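Local coordinates for CMP/dCMP-type deaminase domain-containing protein (Aspergillus oryzae RIB40, PDB 7DRY) that probably deaminates a pyrimidine intermediate of riboflavin biosynthesis, as a zinc-dependent Rib2 deaminase of the cytidine deaminase fold, at residues Ser75-Glu78 and Asp79-Trp82; Asn109-Cys112 and Val113-Ile116. One frame throughout, in Å; residues are numbered along the deposited sequence.

Contact 1 (Ser75-Glu78 and Asp79-Trp82)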
ATOM      1  N   SER A  75     -16.924 -11.076   5.233  1.00 11.87           N
ATOM      2  CA  SER A  75     -17.062 -12.305   6.014  1.00 14.63           C
ATOM      3  C   SER A  75     -16.147 -13.438   5.542  1.00 15.26           C
ATOM      4  O   SER A  75     -16.553 -14.599   5.499  1.00 19.01           O
ATOM      5  CB  SER A  75     -18.522 -12.759   6.094  1.00 19.24           C
ATOM      6  OG  SER A  75     -18.743 -13.567   7.236  1.00 29.35           O
ATOM      7  N   VAL A  76     -14.903 -13.112   5.198  1.00 13.15           N
ATOM      8  CA  VAL A  76     -13.916 -14.152   4.901  1.00 14.52           C
ATOM      9  C   VAL A  76     -12.638 -13.873   5.679  1.00 13.36           C
ATOM     10  O   VAL A  76     -12.353 -12.708   6.012  1.00 13.51           O
ATOM     11  CB  VAL A  76     -13.621 -14.283   3.395  1.00 15.51           C
ATOM     12  CG1 VAL A  76     -14.865 -14.710   2.624  1.00 17.22           C
ATOM     13  CG2 VAL A  76     -13.028 -12.993   2.831  1.00 14.08           C
ATOM     14  N   PRO A  77     -11.848 -14.906   5.989  1.00 18.04           N
ATOM     15  CA  PRO A  77     -10.520 -14.667   6.562  1.00 17.69           C
ATOM     16  C   PRO A  77      -9.680 -13.823   5.614  1.00 16.82           C
ATOM     17  O   PRO A  77      -9.858 -13.849   4.396  1.00 15.85           O
ATOM     18  CB  PRO A  77      -9.934 -16.079   6.710  1.00 19.27           C
ATOM     19  CG  PRO A  77     -11.096 -17.016   6.610  1.00 26.92           C
ATOM     20  CD  PRO A  77     -12.105 -16.335   5.741  1.00 20.10           C
ATOM     21  N   GLU A  78      -8.754 -13.054   6.187  1.00 18.37           N
ATOM     22  CA  GLU A  78      -7.984 -12.128   5.363  1.00 17.10           C
ATOM     23  C   GLU A  78      -7.140 -12.850   4.311  1.00 16.28           C
ATOM     24  O   GLU A  78      -6.944 -12.323   3.205  1.00 16.55           O
ATOM     25  CB  GLU A  78      -7.129 -11.211   6.240  1.00 22.38           C
ATOM     26  CG  GLU A  78      -6.205 -11.944   7.196  1.00 25.59           C
ATOM     27  CD  GLU A  78      -4.868 -12.278   6.563  1.00 40.14           C
ATOM     28  OE1 GLU A  78      -4.441 -11.537   5.651  1.00 33.94           O
ATOM     29  OE2 GLU A  78      -4.244 -13.281   6.976  1.00 37.01           O
ATOM     30  N   ASP A  79      -6.648 -14.054   4.617  1.00 17.95           N
ATOM     31  CA  ASP A  79      -5.885 -14.778   3.605  1.00 18.82           C
ATOM     32  C   ASP A  79      -6.745 -15.246   2.436  1.00 21.43           C
ATOM     33  O   ASP A  79      -6.190 -15.649   1.408  1.00 24.30           O
ATOM     34  CB  ASP A  79      -5.006 -15.901   4.200  1.00 19.96           C
ATOM     35  CG  ASP A  79      -5.804 -17.056   4.811  1.00 25.00           C
ATOM     36  OD1 ASP A  79      -7.042 -17.107   4.680  1.00 23.78           O
ATOM     37  OD2 ASP A  79      -5.162 -17.942   5.425  1.00 28.44           O
ATOM     38  N   ARG A  80      -8.074 -15.174   2.561  1.00 16.28           N
ATOM     39  CA  ARG A  80      -8.998 -15.549   1.496  1.00 15.83           C
ATOM     40  C   ARG A  80      -9.666 -14.336   0.851  1.00 16.21           C
ATOM     41  O   ARG A  80     -10.675 -14.488   0.152  1.00 15.44           O
ATOM     42  CB  ARG A  80     -10.053 -16.526   2.016  1.00 21.12           C
ATOM     43  CG  ARG A  80      -9.532 -17.942   2.252  1.00 22.83           C
ATOM     44  CD  ARG A  80     -10.575 -18.840   2.925  1.00 29.80           C
ATOM     45  NE  ARG A  80     -11.884 -18.722   2.291  1.00 35.83           N
ATOM     46  CZ  ARG A  80     -13.042 -18.877   2.925  1.00 43.06           C
ATOM     47  NH1 ARG A  80     -13.064 -19.166   4.221  1.00 45.97           N
ATOM     48  NH2 ARG A  80     -14.182 -18.742   2.261  1.00 43.30           N
ATOM     49  N   VAL A  81      -9.125 -13.133   1.068  1.00 13.25           N
ATOM     50  CA  VAL A  81      -9.734 -11.940   0.486  1.00 11.60           C
ATOM     51  C   VAL A  81      -9.720 -12.002  -1.034  1.00 11.52           C
ATOM     52  O   VAL A  81     -10.575 -11.395  -1.688  1.00 12.61           O
ATOM     53  CB  VAL A  81      -9.058 -10.656   1.024  1.00 11.66           C
ATOM     54  CG1 VAL A  81      -7.703 -10.425   0.373  1.00 12.43           C
ATOM     55  CG2 VAL A  81      -9.976  -9.437   0.833  1.00 12.03           C
ATOM     56  N   TRP A  82      -8.780 -12.752  -1.616  1.00 13.28           N
ATOM     57  CA  TRP A  82      -8.763 -12.917  -3.063  1.00 12.77           C
ATOM     58  C   TRP A  82     -10.102 -13.406  -3.598  1.00 14.68           C
ATOM     59  O   TRP A  82     -10.483 -13.064  -4.722  1.00 16.89           O
ATOM     60  CB  TRP A  82      -7.642 -13.882  -3.459  1.00 15.34           C
ATOM     61  CG  TRP A  82      -7.883 -15.359  -3.162  1.00 16.14           C
ATOM     62  CD1 TRP A  82      -7.491 -16.061  -2.047  1.00 17.06           C
ATOM     63  CD2 TRP A  82      -8.532 -16.307  -4.018  1.00 20.09           C
ATOM     64  NE1 TRP A  82      -7.869 -17.386  -2.161  1.00 19.44           N
ATOM     65  CE2 TRP A  82      -8.512 -17.557  -3.360  1.00 21.71           C
ATOM     66  CE3 TRP A  82      -9.137 -16.219  -5.276  1.00 19.95           C
ATOM     67  CZ2 TRP A  82      -9.075 -18.703  -3.920  1.00 24.54           C
ATOM     68  CZ3 TRP A  82      -9.694 -17.357  -5.827  1.00 24.90           C
ATOM     69  CH2 TRP A  82      -9.659 -18.579  -5.149  1.00 27.23           C
TER
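The guanidinium of Arg-80 has the methyl CG1 of Val-76 over one face, with NH2 4.1 Å from that carbon. Pro-77 reaches the same group obliquely, its ring carbon CD lying 3.4 Å from Arg-80 NH1. A bend in the arginine chain at CG-CD (chi3 47°) folds the guanidinium back over these two residues, and Glu-83 holds its NE in a salt bridge. At the edge of the Trp-82 indole, in its plane, lies Asp-79 O. The carboxylates of Glu-78 and Asp-79 have planes 35° apart, and Glu-78 OE2 stays 5.0 Å from Asp-79 OD2. Beneath the side chains run two successive i to i+3 bonds of a 3-10 turn: Arg-80 N donates to Pro-77 O at 2.9 Å, and Val-81 N to Glu-78 O at 3.2 Å. Both donors sit well above the carbonyl planes and not on a lone pair. Val-76 and Val-81 meet helix 62-73, whose end is a Schellman motif with Ser-75 as its C-prime residue. The chemistry is that of a surface turn: apolar carbons shield parts of a guanidinium, and two like-charged carboxylates lie near each other without touching. Glu-78 is in a salt bridge with Arg-118, whose charge probably eases the repulsion.

Contact 2 (Asn109-Cys112 and Val113-Ile116). With ZN (zinc ion), chain B.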
ATOM      1  N   ASN A 109       5.589 -11.778  10.065  1.00 25.01           N
ATOM      2  CA  ASN A 109       4.355 -11.596   9.318  1.00 24.32           C
ATOM      3  C   ASN A 109       4.625 -11.564   7.819  1.00 21.00           C
ATOM      4  O   ASN A 109       5.670 -11.091   7.361  1.00 24.64           O
ATOM      5  CB  ASN A 109       3.656 -10.310   9.753  1.00 27.41           C
ATOM      6  CG  ASN A 109       3.202 -10.362  11.194  1.00 31.59           C
ATOM      7  OD1 ASN A 109       2.258 -11.077  11.534  1.00 37.11           O
ATOM      8  ND2 ASN A 109       3.872  -9.605  12.055  1.00 26.77           N
ATOM      9  N   LEU A 110       3.668 -12.082   7.058  1.00 20.06           N
ATOM     10  CA  LEU A 110       3.806 -12.129   5.609  1.00 22.42           C
ATOM     11  C   LEU A 110       3.965 -10.710   5.072  1.00 20.87           C
ATOM     12  O   LEU A 110       3.189  -9.823   5.452  1.00 18.37           O
ATOM     13  CB  LEU A 110       2.559 -12.757   4.994  1.00 21.65           C
ATOM     14  CG  LEU A 110       2.658 -13.028   3.491  1.00 20.88           C
ATOM     15  CD1 LEU A 110       3.711 -14.094   3.205  1.00 22.99           C
ATOM     16  CD2 LEU A 110       1.308 -13.439   2.915  1.00 23.58           C
ATOM     17  N   PRO A 111       4.951 -10.446   4.218  1.00 17.07           N
ATOM     18  CA  PRO A 111       5.119  -9.084   3.705  1.00 15.91           C
ATOM     19  C   PRO A 111       3.975  -8.682   2.779  1.00 15.33           C
ATOM     20  O   PRO A 111       3.172  -9.492   2.314  1.00 15.49           O
ATOM     21  CB  PRO A 111       6.465  -9.123   2.978  1.00 16.93           C
ATOM     22  CG  PRO A 111       7.185 -10.292   3.595  1.00 20.15           C
ATOM     23  CD  PRO A 111       6.100 -11.300   3.867  1.00 18.55           C
ATOM     24  N   CYS A 112       3.919  -7.384   2.505  1.00 13.58           N
ATOM     25  CA  CYS A 112       2.749  -6.821   1.844  1.00 13.25           C
ATOM     26  C   CYS A 112       2.710  -7.206   0.371  1.00 13.49           C
ATOM     27  O   CYS A 112       1.633  -7.427  -0.185  1.00 13.43           O
ATOM     28  CB  CYS A 112       2.803  -5.304   1.995  1.00 14.80           C
ATOM     29  SG  CYS A 112       2.267  -4.761   3.627  1.00 13.31           S
ATOM     30  N   VAL A 113       3.875  -7.307  -0.278  1.00 15.48           N
ATOM     31  CA  VAL A 113       3.890  -7.695  -1.687  1.00 16.00           C
ATOM     32  C   VAL A 113       3.290  -9.081  -1.867  1.00 15.99           C
ATOM     33  O   VAL A 113       2.547  -9.336  -2.825  1.00 14.46           O
ATOM     34  CB  VAL A 113       5.310  -7.582  -2.274  1.00 19.63           C
ATOM     35  CG1 VAL A 113       5.394  -8.289  -3.618  1.00 27.44           C
ATOM     36  CG2 VAL A 113       5.697  -6.126  -2.429  1.00 21.50           C
ATOM     37  N   GLN A 114       3.573  -9.992  -0.933  1.00 15.89           N
ATOM     38  CA  GLN A 114       3.005 -11.332  -1.019  1.00 16.32           C
ATOM     39  C   GLN A 114       1.495 -11.311  -0.804  1.00 16.35           C
ATOM     40  O   GLN A 114       0.764 -12.062  -1.461  1.00 17.22           O
ATOM     41  CB  GLN A 114       3.706 -12.249  -0.018  1.00 18.95           C
ATOM     42  CG  GLN A 114       5.152 -12.628  -0.406  1.00 24.80           C
ATOM     43  CD  GLN A 114       6.202 -11.622   0.070  1.00 24.87           C
ATOM     44  OE1 GLN A 114       5.933 -10.431   0.194  1.00 26.41           O
ATOM     45  NE2 GLN A 114       7.413 -12.111   0.334  1.00 29.50           N
ATOM     46  N   ARG A 115       1.008 -10.458   0.110  1.00 14.55           N
ATOM     47  CA  ARG A 115      -0.437 -10.279   0.270  1.00 14.88           C
ATOM     48  C   ARG A 115      -1.069  -9.753  -1.014  1.00 14.07           C
ATOM     49  O   ARG A 115      -2.185 -10.146  -1.374  1.00 14.80           O
ATOM     50  CB  ARG A 115      -0.749  -9.317   1.421  1.00 13.80           C
ATOM     51  CG  ARG A 115      -0.309  -9.790   2.784  1.00 15.59           C
ATOM     52  CD  ARG A 115      -0.700  -8.760   3.857  1.00 16.04           C
ATOM     53  NE  ARG A 115       0.078  -9.020   5.052  1.00 18.15           N
ATOM     54  CZ  ARG A 115      -0.242  -9.918   5.978  1.00 21.08           C
ATOM     55  NH1 ARG A 115       0.567 -10.116   7.007  1.00 24.40           N
ATOM     56  NH2 ARG A 115      -1.378 -10.592   5.890  1.00 22.20           N
ATOM     57  N   ILE A 116      -0.365  -8.861  -1.715  1.00 12.22           N
ATOM     58  CA  ILE A 116      -0.873  -8.311  -2.970  1.00 11.48           C
ATOM     59  C   ILE A 116      -0.867  -9.375  -4.066  1.00 13.99           C
ATOM     60  O   ILE A 116      -1.849  -9.544  -4.800  1.00 13.40           O
ATOM     61  CB  ILE A 116      -0.049  -7.074  -3.364  1.00 12.29           C
ATOM     62  CG1 ILE A 116      -0.334  -5.914  -2.413  1.00 13.46           C
ATOM     63  CG2 ILE A 116      -0.308  -6.686  -4.823  1.00 14.67           C
ATOM     64  CD1 ILE A 116       0.742  -4.844  -2.460  1.00 14.98           C
TER
HETATM   65 ZN    ZN B 300       4.307  -3.977   4.380  1.00 14.13          ZN
HETATM   66  O   HOH W   1       2.297  -7.328   5.576  1.00 16.14           O
HETATM   67  O   HOH W   2       5.156  -1.665   3.809  1.00 16.83           O
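Leu-110 O is gripped twice by Arg-115, once directly and once through water. The direct bond, from Arg-115 NH1 at 3.1 Å, is weak because the N-H is bent to 121°. Water 1, in plane at the guanidinium edge, does better: it donates to Leu-110 O at 2.7 Å and accepts from Arg-115 NE at 2.8 Å. Leu-110 CB covers one face of the guanidinium, offset toward its rim, while Asn-109 CB comes up at the edge; the amide ND2 of Asn-109 is engaged by Ser-107 OG. Main-chain donors of the helix are met in the usual i to i+4 way: Arg-115 N gives to Pro-111 O at 3.2 Å, in the carbonyl plane, and Ile-116 N to Cys-112 O at 2.9 Å. Gln-114 is less well served. Its chain bends at chi2 (87°), bringing the amide back against the Pro-111 ring, where OE1 lies 3.1 Å from Pro-111 CB. That oxygen is buried with no polar partner, whereas NE2 has a weak hydrogen bond to Gly-103 O. In the first turn of the helix, a chi1 of -79° sets Cys-112 SG anti to the carbonyl carbon, turned to the zinc, which it binds at 2.3 Å. Water 2 joins the metal at 2.5 Å, and His-61 and Cys-102 complete the four ligands. Pro-111 at the N-cap puts the thiolate in the opening turn of helix 112-117, whose dipole may stabilise it. With Glu-63 close by, the layout is the zinc site of cytidine deaminase-like enzymes: His-x-Glu at the start of one helix and a Pro-Cys...Cys motif ending at the start of another, here with nine residues between the cysteines.

Overall arrangement
From helix 5-16 the chain runs through strands 29-36 and 46-52 into helix 62-73. Contact 1 follows in the loop beyond that helix, before strand 91-97. The chain then passes Cys-102 to contact 2, where a loop enters helix 112-117, and goes on to strand 127-132. Each contact is a local turn between adjoining segments, so neither closes a long loop. They neither nest nor cross: contact 1 closes before contact 2 opens, and their centres are about 14 Å apart. Glu-78 OE1 and Arg-115 NH2, 3.2 Å apart in a weak ion pair, join them directly. Side chains of both contacts pack on helix 62-73; contact 2 also reaches strand 127-132 and helix 145-152.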